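Local coordinates for protein esterase (Uncultured bacterium, PDB 5EGN) that degrades N-acyl homoserine lactones, the signals of bacterial quorum sensing, probably by hydrolysing the lactone ester with an alpha/beta hydrolase fold, at residues V4-V9 against V75-D80; D52-G57 against T64-M69; A132-Q135 against A141-G144; N238-G241 against L246-P249; H242-Q245 against S250-N253. The protein carries 2 engineered substitutions. One frame throughout, in Å; residues are numbered along the deposited sequence.

Interaction 1 of 5, residues V4-V9 against V75-D80; sequences VENDGV and VVAVLD
Strand 4-6, which carries V4, runs over helix 75-80 at an axis separation of 8.1 Å and an angle of 137° between their N-to-C directions, with the CA atoms of V4 and V78 6.0 Å apart. This is sheet-to-helix packing at the edge of the alpha/beta hydrolase fold: strand 3-6 is the outermost strand of the sheet on that side. V4 supplies both of its methyls. With chi1 at -150°, CG1 lies anti to the backbone N and reaches the A77 backbone, 3.6 Å from the carbonyl O of A77, while CG2 rests on the helix beside the V78 CA. The V4 and V78 side chains cross at about a right angle. An alanine at V4 lacks both methyls, and the strand would probably lose its apolar hold on A77 and V78. Farther along the strand, N6 places its CB 4.1 Å from the A77 CB, and from there a type I' turn over N6-V9 leads on into strand 9-16. Of the apolar side-chain pairs across the contact, the closer is V4 CG2 to V78 CG2, 3.7 Å.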
loop_
_atom_site.group_PDB
_atom_site.type_symbol
_atom_site.label_atom_id
_atom_site.label_comp_id
_atom_site.label_asym_id
_atom_site.label_seq_id
_atom_site.Cartn_x
_atom_site.Cartn_y
_atom_site.Cartn_z
ATOM N N VAL A 4 -11.622 15.126 -0.845
ATOM C CA VAL A 4 -12.932 15.760 -0.910
ATOM C C VAL A 4 -13.190 16.410 0.436
ATOM O O VAL A 4 -12.660 15.966 1.442
ATOM C CB VAL A 4 -14.080 14.776 -1.220
ATOM C CG1 VAL A 4 -15.186 15.495 -1.974
ATOM C CG2 VAL A 4 -13.591 13.591 -2.015
ATOM N N GLU A 5 -13.995 17.461 0.468
ATOM C CA GLU A 5 -14.352 18.057 1.747
ATOM C C GLU A 5 -15.799 17.746 2.099
ATOM O O GLU A 5 -16.708 18.039 1.326
ATOM C CB GLU A 5 -14.109 19.571 1.730
ATOM C CG GLU A 5 -14.169 20.191 3.112
ATOM C CD GLU A 5 -13.672 21.620 3.130
ATOM O OE1 GLU A 5 -14.512 22.543 3.153
ATOM O OE2 GLU A 5 -12.440 21.822 3.130
ATOM N N ASN A 6 -16.002 17.138 3.262
ATOM C CA ASN A 6 -17.347 16.892 3.746
ATOM C C ASN A 6 -17.557 17.634 5.057
ATOM O O ASN A 6 -17.046 17.230 6.103
ATOM C CB ASN A 6 -17.603 15.392 3.914
ATOM C CG ASN A 6 -19.075 15.032 3.803
ATOM O OD1 ASN A 6 -19.450 14.143 3.042
ATOM N ND2 ASN A 6 -19.915 15.726 4.560
ATOM N N ASP A 7 -18.288 18.742 4.966
ATOM C CA ASP A 7 -18.657 19.557 6.117
ATOM C C ASP A 7 -17.419 20.034 6.876
ATOM O O ASP A 7 -17.435 20.159 8.104
ATOM C CB ASP A 7 -19.584 18.773 7.043
ATOM C CG ASP A 7 -20.569 19.664 7.786
ATOM O OD1 ASP A 7 -20.254 20.847 8.031
ATOM O OD2 ASP A 7 -21.669 19.176 8.128
ATOM N N GLY A 8 -16.351 20.310 6.132
ATOM C CA GLY A 8 -15.116 20.811 6.705
ATOM C C GLY A 8 -14.087 19.737 6.999
ATOM O O GLY A 8 -12.981 20.047 7.436
ATOM N N VAL A 9 -14.443 18.474 6.767
ATOM C CA VAL A 9 -13.507 17.378 7.018
ATOM C C VAL A 9 -12.965 16.793 5.714
ATOM O O VAL A 9 -13.732 16.291 4.886
ATOM C CB VAL A 9 -14.164 16.254 7.842
ATOM C CG1 VAL A 9 -13.172 15.128 8.094
ATOM C CG2 VAL A 9 -14.694 16.803 9.156
ATOM N N VAL A 75 -18.002 8.807 2.188
ATOM C CA VAL A 75 -17.979 7.997 0.970
ATOM C C VAL A 75 -18.827 8.623 -0.141
ATOM O O VAL A 75 -18.393 8.700 -1.295
ATOM C CB VAL A 75 -18.478 6.559 1.228
ATOM C CG1 VAL A 75 -18.452 5.750 -0.061
ATOM C CG2 VAL A 75 -17.633 5.885 2.297
ATOM N N VAL A 76 -20.029 9.078 0.209
ATOM C CA VAL A 76 -20.923 9.700 -0.766
ATOM C C VAL A 76 -20.305 10.979 -1.329
ATOM O O VAL A 76 -20.477 11.290 -2.505
ATOM C CB VAL A 76 -22.310 10.018 -0.157
ATOM C CG1 VAL A 76 -23.192 10.738 -1.167
ATOM C CG2 VAL A 76 -22.989 8.744 0.305
ATOM N N ALA A 77 -19.579 11.712 -0.489
ATOM C CA ALA A 77 -18.858 12.899 -0.941
ATOM C C ALA A 77 -17.828 12.521 -1.996
ATOM O O ALA A 77 -17.734 13.160 -3.051
ATOM C CB ALA A 77 -18.188 13.599 0.226
ATOM N N VAL A 78 -17.058 11.474 -1.706
ATOM C CA VAL A 78 -16.073 10.982 -2.667
ATOM C C VAL A 78 -16.731 10.592 -3.993
ATOM O O VAL A 78 -16.249 10.963 -5.065
ATOM C CB VAL A 78 -15.292 9.779 -2.108
ATOM C CG1 VAL A 78 -14.351 9.217 -3.167
ATOM C CG2 VAL A 78 -14.519 10.186 -0.862
ATOM N N LEU A 79 -17.838 9.859 -3.917
ATOM C CA LEU A 79 -18.555 9.432 -5.117
ATOM C C LEU A 79 -19.127 10.617 -5.893
ATOM O O LEU A 79 -19.223 10.580 -7.120
ATOM C CB LEU A 79 -19.675 8.458 -4.749
ATOM C CG LEU A 79 -19.224 7.098 -4.209
ATOM C CD1 LEU A 79 -20.419 6.262 -3.774
ATOM C CD2 LEU A 79 -18.393 6.359 -5.247
ATOM N N ASP A 80 -19.497 11.667 -5.168
ATOM C CA ASP A 80 -20.045 12.874 -5.773
ATOM C C ASP A 80 -18.973 13.638 -6.537
ATOM O O ASP A 80 -19.203 14.083 -7.662
ATOM C CB ASP A 80 -20.676 13.773 -4.708
ATOM C CG ASP A 80 -22.018 13.255 -4.226
ATOM O OD1 ASP A 80 -22.598 12.388 -4.909
ATOM O OD2 ASP A 80 -22.496 13.719 -3.169
#

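Interaction 2 of 5, residues D52-G57 against T64-M69; sequences DHRGHG and TGYSIM
R54 and Y66 meet in the loop that links strand 47-51 to helix 68-81, a crossover connection of the alpha/beta hydrolase fold. The one hydrogen bond between the segments runs from R54 NH1 to the carbonyl O of G65, 3.0 Å long and moderately bent at 145°; the donor lies in the carbonyl plane, on a lone pair. A bend at chi3 of 57° turns the R54 guanidinium toward this carbonyl, its plane nearly perpendicular to the Y66 ring. The aliphatic part of R54 crosses the Y66 ring at a slant, R54 CG 3.6 Å from Y66 CE1. Its own carbonyl, R54 O, comes to the ring edge near the plane and also accepts H56 ND1 at 3.1 Å, the donor standing above the carbonyl plane. G55 CA lies 3.7 Å from Y66 OH, whose hydrogen bond goes to P62 O. A salt bridge from R54 NE to D74 OD2 gives the guanidinium a second partner. Putting a methionine in place of R54 would probably leave both the G65 carbonyl and D74 without their guanidinium partner. The salt bridge ties the loop to helix 68-81, while the Y66 ring packs against V179, A182 and A183 of helix 177-185.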
loop_
_atom_site.group_PDB
_atom_site.type_symbol
_atom_site.label_atom_id
_atom_site.label_comp_id
_atom_site.label_asym_id
_atom_site.label_seq_id
_atom_site.Cartn_x
_atom_site.Cartn_y
_atom_site.Cartn_z
ATOM N N ASP A 52 -9.523 6.541 2.528
ATOM C CA ASP A 52 -9.139 6.700 3.923
ATOM C C ASP A 52 -10.308 7.271 4.721
ATOM O O ASP A 52 -10.748 8.393 4.466
ATOM C CB ASP A 52 -7.924 7.619 4.046
ATOM C CG ASP A 52 -6.620 6.912 3.747
ATOM O OD1 ASP A 52 -6.651 5.836 3.111
ATOM O OD2 ASP A 52 -5.562 7.435 4.152
ATOM N N HIS A 53 -10.816 6.498 5.675
ATOM C CA HIS A 53 -11.881 6.975 6.552
ATOM C C HIS A 53 -11.394 8.175 7.352
ATOM O O HIS A 53 -10.190 8.370 7.513
ATOM C CB HIS A 53 -12.341 5.869 7.503
ATOM C CG HIS A 53 -12.724 4.596 6.816
ATOM N ND1 HIS A 53 -13.234 4.562 5.537
ATOM C CD2 HIS A 53 -12.668 3.308 7.233
ATOM C CE1 HIS A 53 -13.477 3.309 5.195
ATOM N NE2 HIS A 53 -13.142 2.529 6.206
ATOM N N ARG A 54 -12.327 8.979 7.851
ATOM C CA ARG A 54 -11.960 10.088 8.719
ATOM C C ARG A 54 -11.341 9.535 9.997
ATOM O O ARG A 54 -11.799 8.526 10.531
ATOM C CB ARG A 54 -13.171 10.969 9.035
ATOM C CG ARG A 54 -14.327 10.249 9.708
ATOM C CD ARG A 54 -15.378 11.237 10.184
ATOM N NE ARG A 54 -15.874 12.068 9.091
ATOM C CZ ARG A 54 -16.714 13.087 9.246
ATOM N NH1 ARG A 54 -17.158 13.406 10.454
ATOM N NH2 ARG A 54 -17.111 13.787 8.193
ATOM N N GLY A 55 -10.286 10.185 10.470
ATOM C CA GLY A 55 -9.574 9.709 11.639
ATOM C C GLY A 55 -8.523 8.671 11.295
ATOM O O GLY A 55 -7.845 8.147 12.178
ATOM N N HIS A 56 -8.387 8.374 10.006
ATOM C CA HIS A 56 -7.441 7.364 9.550
ATOM C C HIS A 56 -6.518 7.889 8.460
ATOM O O HIS A 56 -6.932 8.668 7.602
ATOM C CB HIS A 56 -8.180 6.128 9.032
ATOM C CG HIS A 56 -9.006 5.436 10.070
ATOM N ND1 HIS A 56 -10.242 5.898 10.466
ATOM C CD2 HIS A 56 -8.773 4.315 10.792
ATOM C CE1 HIS A 56 -10.737 5.090 11.388
ATOM N NE2 HIS A 56 -9.864 4.122 11.604
ATOM N N GLY A 57 -5.264 7.449 8.511
ATOM C CA GLY A 57 -4.296 7.700 7.458
ATOM C C GLY A 57 -4.099 9.145 7.049
ATOM O O GLY A 57 -3.601 9.963 7.824
ATOM N N THR A 64 -14.428 14.688 17.130
ATOM C CA THR A 64 -15.667 13.920 17.218
ATOM C C THR A 64 -16.382 13.826 15.875
ATOM O O THR A 64 -16.100 14.593 14.954
ATOM C CB THR A 64 -16.641 14.532 18.244
ATOM O OG1 THR A 64 -16.626 15.960 18.128
ATOM C CG2 THR A 64 -16.247 14.142 19.659
ATOM N N GLY A 65 -17.315 12.885 15.774
ATOM C CA GLY A 65 -18.091 12.696 14.561
ATOM C C GLY A 65 -17.728 11.413 13.844
ATOM O O GLY A 65 -17.409 11.422 12.656
ATOM N N TYR A 66 -17.783 10.300 14.568
ATOM C CA TYR A 66 -17.379 9.018 14.011
ATOM C C TYR A 66 -18.503 7.995 14.057
ATOM O O TYR A 66 -18.304 6.859 14.487
ATOM C CB TYR A 66 -16.147 8.488 14.744
ATOM C CG TYR A 66 -14.923 9.350 14.540
ATOM C CD1 TYR A 66 -14.224 9.319 13.342
ATOM C CD2 TYR A 66 -14.474 10.202 15.539
ATOM C CE1 TYR A 66 -13.110 10.106 13.146
ATOM C CE2 TYR A 66 -13.357 10.994 15.352
ATOM C CZ TYR A 66 -12.681 10.941 14.153
ATOM O OH TYR A 66 -11.569 11.728 13.961
ATOM N N SER A 67 -19.689 8.407 13.621
ATOM C CA SER A 67 -20.782 7.471 13.410
ATOM C C SER A 67 -20.600 6.837 12.040
ATOM O O SER A 67 -19.975 7.426 11.157
ATOM C CB SER A 67 -22.140 8.167 13.510
ATOM O OG SER A 67 -22.329 9.077 12.442
ATOM N N ILE A 68 -21.140 5.637 11.865
ATOM C CA ILE A 68 -21.037 4.937 10.592
ATOM C C ILE A 68 -21.765 5.718 9.498
ATOM O O ILE A 68 -21.375 5.686 8.329
ATOM C CB ILE A 68 -21.604 3.508 10.698
ATOM C CG1 ILE A 68 -20.910 2.756 11.834
ATOM C CG2 ILE A 68 -21.419 2.751 9.398
ATOM C CD1 ILE A 68 -19.414 2.632 11.654
ATOM N N MET A 69 -22.809 6.440 9.894
ATOM C CA MET A 69 -23.563 7.271 8.965
ATOM C C MET A 69 -22.694 8.398 8.406
ATOM O O MET A 69 -22.739 8.700 7.213
ATOM C CB MET A 69 -24.803 7.854 9.646
ATOM C CG MET A 69 -25.720 6.823 10.286
ATOM S SD MET A 69 -25.232 6.400 11.972
ATOM C CE MET A 69 -26.474 5.182 12.389
#

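Interaction 3 of 5, residues A132-Q135 against A141-G144; sequences AAFQ and AFGG
A141 meets A133 and F134 where helix 138-146 packs against helix 128-136, the helix just before it in the chain. The F134 and A141 CA atoms are 5.4 Å apart, which brings the A141 methyl against the A133-F134 turn of the other helix. Among the aliphatic contacts, the A141 CB points at the other helix and sits 3.7 Å from the A133 CB, beside the A133 carbonyl. The same methyl makes the CH-pi interaction: A141 CB stands over the centre of the F134 ring, 4.0 Å from its centroid and only 10° off the ring normal. F134 offers that face because its CG lies anti to the carbonyl carbon, with chi1 at -86°, which swings the ring across toward helix 138-146. The aromatic contact comes from the far end of the same ring. F134 CE1 is 3.6 Å from F142 CD1, and F142 CD1 lies near the F134 ring plane, at its edge; the two planes are 87° apart and the centroids are separated by 5.8 Å. Each phenylalanine continues into further aromatic neighbours, F142 stacking with F169 and F134 meeting F180. All of these residues lie in the largely helical region between strands 110-116 and 206-211. An insertion at that point of the sheet is the usual position of the helical cap, or lid, in alpha/beta hydrolases, to which this helix pair most probably belongs.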
loop_
_atom_site.group_PDB
_atom_site.type_symbol
_atom_site.label_atom_id
_atom_site.label_comp_id
_atom_site.label_asym_id
_atom_site.label_seq_id
_atom_site.Cartn_x
_atom_site.Cartn_y
_atom_site.Cartn_z
ATOM N N ALA A 132 -13.002 -3.285 29.340
ATOM C CA ALA A 132 -12.183 -2.902 30.478
ATOM C C ALA A 132 -10.701 -3.021 30.141
ATOM O O ALA A 132 -9.887 -2.262 30.654
ATOM C CB ALA A 132 -12.522 -3.757 31.690
ATOM N N ALA A 133 -10.354 -3.977 29.284
ATOM C CA ALA A 133 -8.970 -4.132 28.847
ATOM C C ALA A 133 -8.540 -2.936 28.005
ATOM O O ALA A 133 -7.396 -2.482 28.093
ATOM C CB ALA A 133 -8.792 -5.426 28.065
ATOM N N PHE A 134 -9.460 -2.428 27.188
ATOM C CA PHE A 134 -9.176 -1.254 26.369
ATOM C C PHE A 134 -9.129 0.021 27.209
ATOM O O PHE A 134 -8.447 0.981 26.848
ATOM C CB PHE A 134 -10.214 -1.104 25.253
ATOM C CG PHE A 134 -9.898 -1.900 24.017
ATOM C CD1 PHE A 134 -8.919 -1.471 23.136
ATOM C CD2 PHE A 134 -10.583 -3.070 23.733
ATOM C CE1 PHE A 134 -8.626 -2.195 21.995
ATOM C CE2 PHE A 134 -10.294 -3.799 22.593
ATOM C CZ PHE A 134 -9.314 -3.361 21.724
ATOM N N GLN A 135 -9.857 0.030 28.320
ATOM C CA GLN A 135 -9.808 1.167 29.238
ATOM C C GLN A 135 -8.555 1.136 30.111
ATOM O O GLN A 135 -8.056 2.175 30.540
ATOM C CB GLN A 135 -11.052 1.197 30.128
ATOM N N ALA A 141 -4.323 -4.305 24.998
ATOM C CA ALA A 141 -5.603 -4.905 24.643
ATOM C C ALA A 141 -5.758 -5.038 23.130
ATOM O O ALA A 141 -6.210 -6.075 22.639
ATOM C CB ALA A 141 -6.751 -4.091 25.219
ATOM N N PHE A 142 -5.383 -3.993 22.396
ATOM C CA PHE A 142 -5.502 -4.009 20.940
ATOM C C PHE A 142 -4.603 -5.080 20.328
ATOM O O PHE A 142 -5.002 -5.770 19.391
ATOM C CB PHE A 142 -5.162 -2.639 20.345
ATOM C CG PHE A 142 -5.912 -2.325 19.074
ATOM C CD1 PHE A 142 -6.801 -1.262 19.018
ATOM C CD2 PHE A 142 -5.736 -3.101 17.940
ATOM C CE1 PHE A 142 -7.491 -0.978 17.851
ATOM C CE2 PHE A 142 -6.421 -2.821 16.774
ATOM C CZ PHE A 142 -7.300 -1.760 16.729
ATOM N N GLY A 143 -3.387 -5.211 20.851
ATOM C CA GLY A 143 -2.478 -6.251 20.400
ATOM C C GLY A 143 -3.074 -7.629 20.625
ATOM O O GLY A 143 -3.098 -8.478 19.723
ATOM N N GLY A 144 -3.570 -7.842 21.841
ATOM C CA GLY A 144 -4.249 -9.076 22.185
ATOM C C GLY A 144 -5.392 -9.395 21.238
ATOM O O GLY A 144 -5.591 -10.550 20.863
#

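Interaction 4 of 5, residues N238-G241 against L246-P249; sequences NDVG and LERP. Engineered in segment 238-241: N238 (natural residue Lys).
G241 N gives its hydrogen to both oxygens of the E247 carboxylate, 2.8 Å to OE1 and 3.1 Å to OE2, a bifurcated bond with both oxygens met on their syn sides. The contact spans the loop after strand 233-237 of the alpha/beta hydrolase fold and the short helix 244-247 that follows. Neither branch is straight: the N-H···O angles are 142° and 150°, as expected when one hydrogen is shared. The carboxylate is buried and held by further partners. OE1 also accepts F243 N, while OE2 is also hydrogen-bonded to S154 OG and S151 OG, the latter shared with D239 O, so that each oxygen has more than one partner. These partners would probably stabilise the negative charge of E247 and fix the rotation of its carboxylate. The E247 chain is extended beyond CG, which carries the carboxylate from the helix across to the loop. V240 crosses the E247 chain at a slant, its CG1 3.7 Å from E247 OE1, and its CA is 3.4 Å from E247 OE2. The other V240 methyl, CG2, packs on the aliphatic part of R248, 4.0 Å from the R248 CD. E251 takes the NE of that arginine in a salt bridge. By pinning G241, E247 holds the residue that immediately precedes H242, the probable catalytic histidine of this family's triad. Farther out, one water joins the segments: it donates to D239 O at 3.1 Å and accepts from R248 NH1 at 2.8 Å, lying in the guanidinium plane at its edge.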
loop_
_atom_site.group_PDB
_atom_site.type_symbol
_atom_site.label_atom_id
_atom_site.label_comp_id
_atom_site.label_asym_id
_atom_site.label_seq_id
_atom_site.Cartn_x
_atom_site.Cartn_y
_atom_site.Cartn_z
ATOM N N ASN A 238 -11.242 -21.057 4.707
ATOM C CA ASN A 238 -10.298 -21.856 5.490
ATOM C C ASN A 238 -8.918 -21.203 5.589
ATOM O O ASN A 238 -8.417 -20.660 4.600
ATOM C CB ASN A 238 -10.154 -23.250 4.872
ATOM C CG ASN A 238 -10.547 -24.368 5.829
ATOM O OD1 ASN A 238 -11.720 -24.529 6.159
ATOM N ND2 ASN A 238 -9.572 -25.167 6.248
ATOM N N ASP A 239 -8.310 -21.288 6.778
ATOM C CA ASP A 239 -6.942 -20.810 7.044
ATOM C C ASP A 239 -6.795 -19.287 6.913
ATOM O O ASP A 239 -5.721 -18.790 6.566
ATOM C CB ASP A 239 -5.932 -21.490 6.099
ATOM C CG ASP A 239 -5.579 -22.904 6.516
ATOM O OD1 ASP A 239 -5.176 -23.092 7.683
ATOM O OD2 ASP A 239 -5.683 -23.817 5.669
ATOM N N VAL A 240 -7.859 -18.541 7.203
ATOM C CA VAL A 240 -7.820 -17.072 7.104
ATOM C C VAL A 240 -8.450 -16.426 8.335
ATOM O O VAL A 240 -9.366 -17.008 8.931
ATOM C CB VAL A 240 -8.546 -16.584 5.834
ATOM C CG1 VAL A 240 -8.541 -15.066 5.741
ATOM C CG2 VAL A 240 -7.880 -17.184 4.615
ATOM N N GLY A 241 -7.942 -15.260 8.741
ATOM C CA GLY A 241 -8.526 -14.521 9.846
ATOM C C GLY A 241 -9.310 -13.304 9.378
ATOM O O GLY A 241 -10.300 -13.435 8.660
ATOM N N LEU A 246 -5.141 -9.709 2.435
ATOM C CA LEU A 246 -3.700 -9.715 2.677
ATOM C C LEU A 246 -3.163 -11.125 2.915
ATOM O O LEU A 246 -2.041 -11.443 2.520
ATOM C CB LEU A 246 -3.350 -8.825 3.870
ATOM C CG LEU A 246 -3.238 -7.324 3.601
ATOM C CD1 LEU A 246 -2.773 -6.599 4.853
ATOM C CD2 LEU A 246 -2.291 -7.062 2.442
ATOM N N GLU A 247 -3.963 -11.963 3.567
ATOM C CA GLU A 247 -3.539 -13.318 3.906
ATOM C C GLU A 247 -3.457 -14.208 2.667
ATOM O O GLU A 247 -2.490 -14.951 2.491
ATOM C CB GLU A 247 -4.485 -13.925 4.945
ATOM C CG GLU A 247 -4.431 -13.217 6.297
ATOM C CD GLU A 247 -5.312 -13.874 7.341
ATOM O OE1 GLU A 247 -6.224 -13.194 7.860
ATOM O OE2 GLU A 247 -5.086 -15.062 7.652
ATOM N N ARG A 248 -4.476 -14.140 1.817
ATOM C CA ARG A 248 -4.463 -14.851 0.540
ATOM C C ARG A 248 -4.994 -13.944 -0.567
ATOM O O ARG A 248 -6.094 -14.160 -1.073
ATOM C CB ARG A 248 -5.294 -16.137 0.616
ATOM C CG ARG A 248 -4.907 -17.070 1.755
ATOM C CD ARG A 248 -5.594 -18.422 1.637
ATOM N NE ARG A 248 -5.089 -19.189 0.502
ATOM C CZ ARG A 248 -3.986 -19.930 0.535
ATOM N NH1 ARG A 248 -3.266 -20.003 1.647
ATOM N NH2 ARG A 248 -3.599 -20.596 -0.544
ATOM N N PRO A 249 -4.205 -12.925 -0.950
ATOM C CA PRO A 249 -4.625 -11.836 -1.843
ATOM C C PRO A 249 -5.196 -12.282 -3.191
ATOM O O PRO A 249 -6.249 -11.786 -3.587
ATOM C CB PRO A 249 -3.332 -11.043 -2.050
ATOM C CG PRO A 249 -2.518 -11.329 -0.839
ATOM C CD PRO A 249 -2.804 -12.763 -0.521
HETATM O O HOH W 1 -3.669 -18.998 4.279
#

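Interaction 5 of 5, residues H242-Q245 against S250-N253; sequences HFYQ and SEFN
Y244 and F252 form a buried aromatic contact between helix 244-247 and helix 249-257, the last two helices of the chain. Their ring planes stand at 90° with centroids 5.7 Å apart, and the nearest atoms are Y244 CD2 and F252 CD1 at 3.5 Å. Y244 CD2 lies in the plane of the F252 ring, at its edge. F252 also reaches over the tyrosine with its CB methylene: F252 CB stands above one face of Y244, 4.1 Å from the centroid and offset toward the rim. Q245 repeats this on the phenylalanine, its CB lying over one face of F252 at 4.1 Å from that centroid. Thus F252 receives Q245 on a face and Y244 at an edge. Both rings have CG anti to the backbone N, chi1 -167° for Y244 and -179° for F252, and this turns each ring toward the other helix. Beyond CB, the Q245 chain bends away at chi2 and its amide donates to N92 OD1. At the hydroxyl end of the ring, Y244 OH lies 3.3 Å from E251 CB. Its bond to E251 OE1 is weak, at 3.5 Å, and the stronger partner of E251 is R248, in a salt bridge. Y244 and F252 both lean on L116 of strand 110-116, and F252 also touches V90 of strand 87-92, which sets the pair against the central sheet. Two residues before Y244, H242 is hydrogen-bonded through ND1 to D214 OD2 and touches S93, consistent with the catalytic triad of an alpha/beta hydrolase beside this helix-on-sheet packing.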
loop_
_atom_site.group_PDB
_atom_site.type_symbol
_atom_site.label_atom_id
_atom_site.label_comp_id
_atom_site.label_asym_id
_atom_site.label_seq_id
_atom_site.Cartn_x
_atom_site.Cartn_y
_atom_site.Cartn_z
ATOM N N HIS A 242 -8.859 -12.115 9.774
ATOM C CA HIS A 242 -9.597 -10.877 9.528
ATOM C C HIS A 242 -9.251 -10.233 8.191
ATOM O O HIS A 242 -10.014 -9.420 7.671
ATOM C CB HIS A 242 -9.329 -9.876 10.659
ATOM C CG HIS A 242 -10.425 -8.878 10.866
ATOM N ND1 HIS A 242 -11.722 -9.248 11.160
ATOM C CD2 HIS A 242 -10.419 -7.525 10.841
ATOM C CE1 HIS A 242 -12.466 -8.166 11.299
ATOM N NE2 HIS A 242 -11.698 -7.107 11.110
ATOM N N PHE A 243 -8.105 -10.598 7.630
ATOM C CA PHE A 243 -7.599 -9.903 6.453
ATOM C C PHE A 243 -7.363 -10.828 5.264
ATOM O O PHE A 243 -6.223 -11.077 4.880
ATOM C CB PHE A 243 -6.307 -9.165 6.806
ATOM C CG PHE A 243 -6.381 -8.407 8.100
ATOM C CD1 PHE A 243 -6.978 -7.158 8.156
ATOM C CD2 PHE A 243 -5.857 -8.946 9.264
ATOM C CE1 PHE A 243 -7.047 -6.460 9.347
ATOM C CE2 PHE A 243 -5.923 -8.253 10.457
ATOM C CZ PHE A 243 -6.521 -7.010 10.499
ATOM N N TYR A 244 -8.451 -11.318 4.679
ATOM C CA TYR A 244 -8.390 -12.191 3.511
ATOM C C TYR A 244 -7.633 -11.542 2.352
ATOM O O TYR A 244 -6.925 -12.219 1.607
ATOM C CB TYR A 244 -9.806 -12.571 3.067
ATOM C CG TYR A 244 -9.883 -13.705 2.067
ATOM C CD1 TYR A 244 -8.828 -14.593 1.902
ATOM C CD2 TYR A 244 -11.017 -13.885 1.283
ATOM C CE1 TYR A 244 -8.900 -15.627 0.987
ATOM C CE2 TYR A 244 -11.097 -14.914 0.367
ATOM C CZ TYR A 244 -10.038 -15.782 0.223
ATOM O OH TYR A 244 -10.118 -16.810 -0.690
ATOM N N GLN A 245 -7.774 -10.227 2.209
ATOM C CA GLN A 245 -7.159 -9.520 1.090
ATOM C C GLN A 245 -5.640 -9.447 1.231
ATOM O O GLN A 245 -4.935 -9.164 0.264
ATOM C CB GLN A 245 -7.741 -8.108 0.953
ATOM C CG GLN A 245 -7.203 -7.091 1.946
ATOM C CD GLN A 245 -7.980 -7.068 3.246
ATOM O OE1 GLN A 245 -8.147 -8.095 3.901
ATOM N NE2 GLN A 245 -8.466 -5.892 3.624
ATOM N N SER A 250 -4.513 -13.190 -3.882
ATOM C CA SER A 250 -4.953 -13.632 -5.205
ATOM C C SER A 250 -6.309 -14.335 -5.165
ATOM O O SER A 250 -7.140 -14.151 -6.057
ATOM C CB SER A 250 -3.907 -14.553 -5.835
ATOM O OG SER A 250 -2.780 -13.819 -6.278
ATOM N N GLU A 251 -6.534 -15.138 -4.130
ATOM C CA GLU A 251 -7.804 -15.839 -3.978
ATOM C C GLU A 251 -8.946 -14.867 -3.696
ATOM O O GLU A 251 -10.048 -15.019 -4.234
ATOM C CB GLU A 251 -7.705 -16.888 -2.871
ATOM C CG GLU A 251 -6.787 -18.046 -3.221
ATOM C CD GLU A 251 -6.781 -19.125 -2.161
ATOM O OE1 GLU A 251 -7.826 -19.319 -1.506
ATOM O OE2 GLU A 251 -5.730 -19.776 -1.982
ATOM N N PHE A 252 -8.682 -13.869 -2.856
ATOM C CA PHE A 252 -9.649 -12.800 -2.633
ATOM C C PHE A 252 -9.945 -12.092 -3.950
ATOM O O PHE A 252 -11.088 -11.729 -4.225
ATOM C CB PHE A 252 -9.137 -11.794 -1.598
ATOM C CG PHE A 252 -10.106 -10.678 -1.310
ATOM C CD1 PHE A 252 -11.076 -10.824 -0.333
ATOM C CD2 PHE A 252 -10.053 -9.489 -2.022
ATOM C CE1 PHE A 252 -11.971 -9.808 -0.067
ATOM C CE2 PHE A 252 -10.948 -8.469 -1.761
ATOM C CZ PHE A 252 -11.907 -8.629 -0.782
ATOM N N ASN A 253 -8.904 -11.900 -4.756
ATOM C CA ASN A 253 -9.046 -11.266 -6.062
ATOM C C ASN A 253 -9.931 -12.072 -7.005
ATOM O O ASN A 253 -10.689 -11.504 -7.789
ATOM C CB ASN A 253 -7.673 -11.051 -6.703
ATOM C CG ASN A 253 -6.932 -9.863 -6.120
ATOM O OD1 ASN A 253 -7.290 -9.353 -5.060
ATOM N ND2 ASN A 253 -5.896 -9.413 -6.817
#

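Interactions 1 and 2 share helix 68-81 and touch, their centres 12 Å apart, with interaction 2 nested along the chain inside the loop closed by interaction 1. Interaction 3 follows, within the helices inserted between strands 110-116 and 206-211; its centre is 21 Å from that of interaction 2. Interactions 4 and 5 come last, share helix 244-247 and lie only 6 Å apart, on the opposite side of the chain's centre from interactions 1 and 2 and about 24 to 32 Å from them. The five contacts therefore sample one sheet edge, a crossover loop, the probable cap and the C-terminal segment bearing the likely catalytic histidine, all arranged about one alpha/beta hydrolase core.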